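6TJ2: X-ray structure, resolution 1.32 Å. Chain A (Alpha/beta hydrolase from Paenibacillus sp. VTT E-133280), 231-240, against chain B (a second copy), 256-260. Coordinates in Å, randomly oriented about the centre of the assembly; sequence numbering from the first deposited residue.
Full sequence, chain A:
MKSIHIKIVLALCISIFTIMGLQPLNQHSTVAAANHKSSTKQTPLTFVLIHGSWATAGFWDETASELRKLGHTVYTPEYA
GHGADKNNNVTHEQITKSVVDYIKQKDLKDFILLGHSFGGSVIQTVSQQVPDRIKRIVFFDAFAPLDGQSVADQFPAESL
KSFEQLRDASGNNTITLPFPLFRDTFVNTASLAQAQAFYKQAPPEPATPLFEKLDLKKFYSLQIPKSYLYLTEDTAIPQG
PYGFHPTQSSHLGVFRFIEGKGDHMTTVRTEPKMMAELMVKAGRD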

# COMPACT_ATOMS: atom_id res chain seq x y z
N LEU A 231 6.51 -7.94 0.09
CA LEU A 231 6.15 -7.80 1.50
C LEU A 231 6.08 -6.31 1.85
O LEU A 231 7.00 -5.56 1.56
CB LEU A 231 7.12 -8.53 2.42
CG LEU A 231 7.39 -9.99 2.08
CD1 LEU A 231 8.36 -10.60 3.08
CD2 LEU A 231 6.09 -10.81 2.07
N THR A 232 4.96 -5.90 2.46
CA THR A 232 4.63 -4.46 2.45
C THR A 232 5.44 -3.62 3.45
O THR A 232 5.36 -2.40 3.33
CB THR A 232 3.15 -4.23 2.72
OG1 THR A 232 2.82 -4.63 4.04
CG2 THR A 232 2.26 -4.96 1.72
N GLU A 233 6.24 -4.22 4.33
CA GLU A 233 7.12 -3.46 5.22
C GLU A 233 8.57 -3.59 4.72
O GLU A 233 9.49 -3.21 5.47
CB GLU A 233 6.97 -3.88 6.67
CG GLU A 233 5.69 -3.32 7.33
CD GLU A 233 5.32 -4.06 8.57
OE1 GLU A 233 5.00 -5.27 8.48
OE2 GLU A 233 5.33 -3.45 9.66
N ASP A 234 8.79 -4.02 3.48
CA ASP A 234 10.20 -4.13 2.98
C ASP A 234 10.67 -2.74 2.53
O ASP A 234 10.15 -2.16 1.54
CB ASP A 234 10.28 -5.13 1.85
CG ASP A 234 11.74 -5.42 1.52
OD1 ASP A 234 12.57 -4.52 1.70
OD2 ASP A 234 12.01 -6.60 1.17
N THR A 235 11.64 -2.22 3.25
CA THR A 235 12.21 -0.89 3.06
C THR A 235 13.71 -0.97 2.74
O THR A 235 14.41 0.02 2.90
CB THR A 235 12.00 -0.06 4.32
OG1 THR A 235 12.51 -0.74 5.46
CG2 THR A 235 10.54 0.22 4.56
N ALA A 236 14.21 -2.09 2.27
CA ALA A 236 15.66 -2.19 2.01
C ALA A 236 16.02 -1.19 0.94
O ALA A 236 17.09 -0.59 1.01
CB ALA A 236 16.06 -3.60 1.70
N ILE A 237 15.15 -0.96 -0.03
CA ILE A 237 15.16 0.29 -0.82
C ILE A 237 13.99 1.09 -0.28
O ILE A 237 12.91 0.53 -0.04
CB ILE A 237 15.12 -0.02 -2.34
CG1 ILE A 237 15.34 1.26 -3.15
CG2 ILE A 237 13.85 -0.77 -2.73
CD1 ILE A 237 15.72 0.94 -4.57
N PRO A 238 14.16 2.38 -0.03
CA PRO A 238 13.08 3.16 0.57
C PRO A 238 11.77 3.10 -0.22
O PRO A 238 11.78 3.11 -1.46
CB PRO A 238 13.66 4.59 0.57
CG PRO A 238 15.16 4.42 0.61
CD PRO A 238 15.42 3.14 -0.19
N GLN A 239 10.65 3.00 0.46
CA GLN A 239 9.35 3.08 -0.19
C GLN A 239 9.08 4.51 -0.71
O GLN A 239 9.56 5.47 -0.12
CB GLN A 239 8.25 2.60 0.75
CG GLN A 239 8.47 1.14 1.12
CD GLN A 239 7.40 0.45 1.89
OE1 GLN A 239 7.54 -0.76 2.28
NE2 GLN A 239 6.30 1.10 2.14
N GLY A 240 8.46 4.55 -1.87
CA GLY A 240 8.32 5.81 -2.62
C GLY A 240 8.66 5.53 -4.08
O GLY A 240 8.53 4.44 -4.61
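Chain B 256-260: RFIEG

Chain B passes this region as an extended strand, residues 256-260, whereas the chain A stretch is irregular. From L231(A) to D234(A) it folds into a type I beta turn, closed by the backbone hydrogen bond from D234(A) N to L231(A) O at 3.0 Å. A236(A) N donates to D234(A) OD1 at 3.0 Å, so an aspartate whose CA-to-CB bond points away from chain B helps hold the loop beyond the turn. The two backbones approach at E233(A) and E259(B), whose CA atoms lie 6.5 Å apart, too far for direct backbone pairing here; side chains and water span the gap.

The strand's alternation sorts its residues: F257(B) and E259(B) direct their CA-to-CB bonds toward chain A, R256(B) and I258(B) away. E233(A) leaves its backbone sideways, but its carboxylate reaches the strand, where E233(A) OE2 accepts from E259(B) N at 2.9 Å. The angle of 173° is nearly straight, so the bond is well aligned; the carboxylate accepts much as a carbonyl would in a sheet. E233(A) OE2 also receives a water 2.7 Å away that donates to E259(B) O at 2.8 Å, so both backbone polar groups of E259(B) are served. The long side chain of E259(B) runs back to the turn, and T232(A) OG1 donates to E259(B) OE1 at 2.7 Å, a short bond well suited to a hydroxyl and a carboxylate.

F257(B), with 87 Å² covered, supplies much of the apolar contact. T232(A) O meets the ring at its edge, 3.6 Å from F257(B) CE2, where the ring hydrogens carry slight positive charge. E233(A) CG lies 3.9 Å from F257(B) CE2, and T235(A) CG2 packs 3.7 Å from F257(B) CB. T235(A) serves twice: its methyl packs against F257(B), while T235(A) OG1 accepts from a water 2.7 Å away, which itself accepts from F257(B) N at 2.9 Å.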

# COMPACT_ATOMS: atom_id res chain seq x y z
N ARG B 256 12.71 3.64 10.75
CA ARG B 256 12.11 2.31 10.88
C ARG B 256 10.62 2.39 10.57
O ARG B 256 9.88 3.05 11.27
CB ARG B 256 12.28 1.78 12.30
CG ARG B 256 11.77 0.35 12.43
CD ARG B 256 11.56 -0.09 13.88
NE ARG B 256 12.83 -0.01 14.60
CZ ARG B 256 12.98 0.00 15.91
NH1 ARG B 256 11.92 -0.17 16.68
NH2 ARG B 256 14.17 0.24 16.41
N PHE B 257 10.20 1.75 9.47
CA PHE B 257 8.79 1.70 9.05
C PHE B 257 8.07 0.56 9.74
O PHE B 257 8.53 -0.61 9.65
CB PHE B 257 8.74 1.52 7.54
CG PHE B 257 7.35 1.47 6.96
CD1 PHE B 257 6.45 2.51 7.16
CD2 PHE B 257 6.92 0.37 6.26
CE1 PHE B 257 5.20 2.44 6.60
CE2 PHE B 257 5.65 0.28 5.71
CZ PHE B 257 4.80 1.36 5.85
N ILE B 258 6.93 0.84 10.36
CA ILE B 258 6.02 -0.16 10.95
C ILE B 258 4.63 0.12 10.40
O ILE B 258 4.16 1.27 10.53
CB ILE B 258 6.05 -0.10 12.48
CG1 ILE B 258 7.44 -0.45 13.02
CG2 ILE B 258 5.00 -1.04 13.08
CD1 ILE B 258 7.94 -1.87 12.71
N GLU B 259 4.01 -0.90 9.84
CA GLU B 259 2.70 -0.75 9.21
C GLU B 259 1.63 -1.44 10.03
O GLU B 259 1.83 -2.56 10.56
CB GLU B 259 2.74 -1.36 7.80
CG GLU B 259 1.49 -1.21 6.93
CD GLU B 259 1.52 -2.16 5.70
OE1 GLU B 259 1.28 -3.34 5.90
OE2 GLU B 259 1.73 -1.65 4.65
N GLY B 260 0.45 -0.87 10.11
CA GLY B 260 -0.71 -1.56 10.67
C GLY B 260 -1.99 -1.21 9.91
O GLY B 260 -1.94 -0.48 8.94
O HOH W 1 3.81 -4.23 11.70
O HOH W 2 12.13 0.89 7.55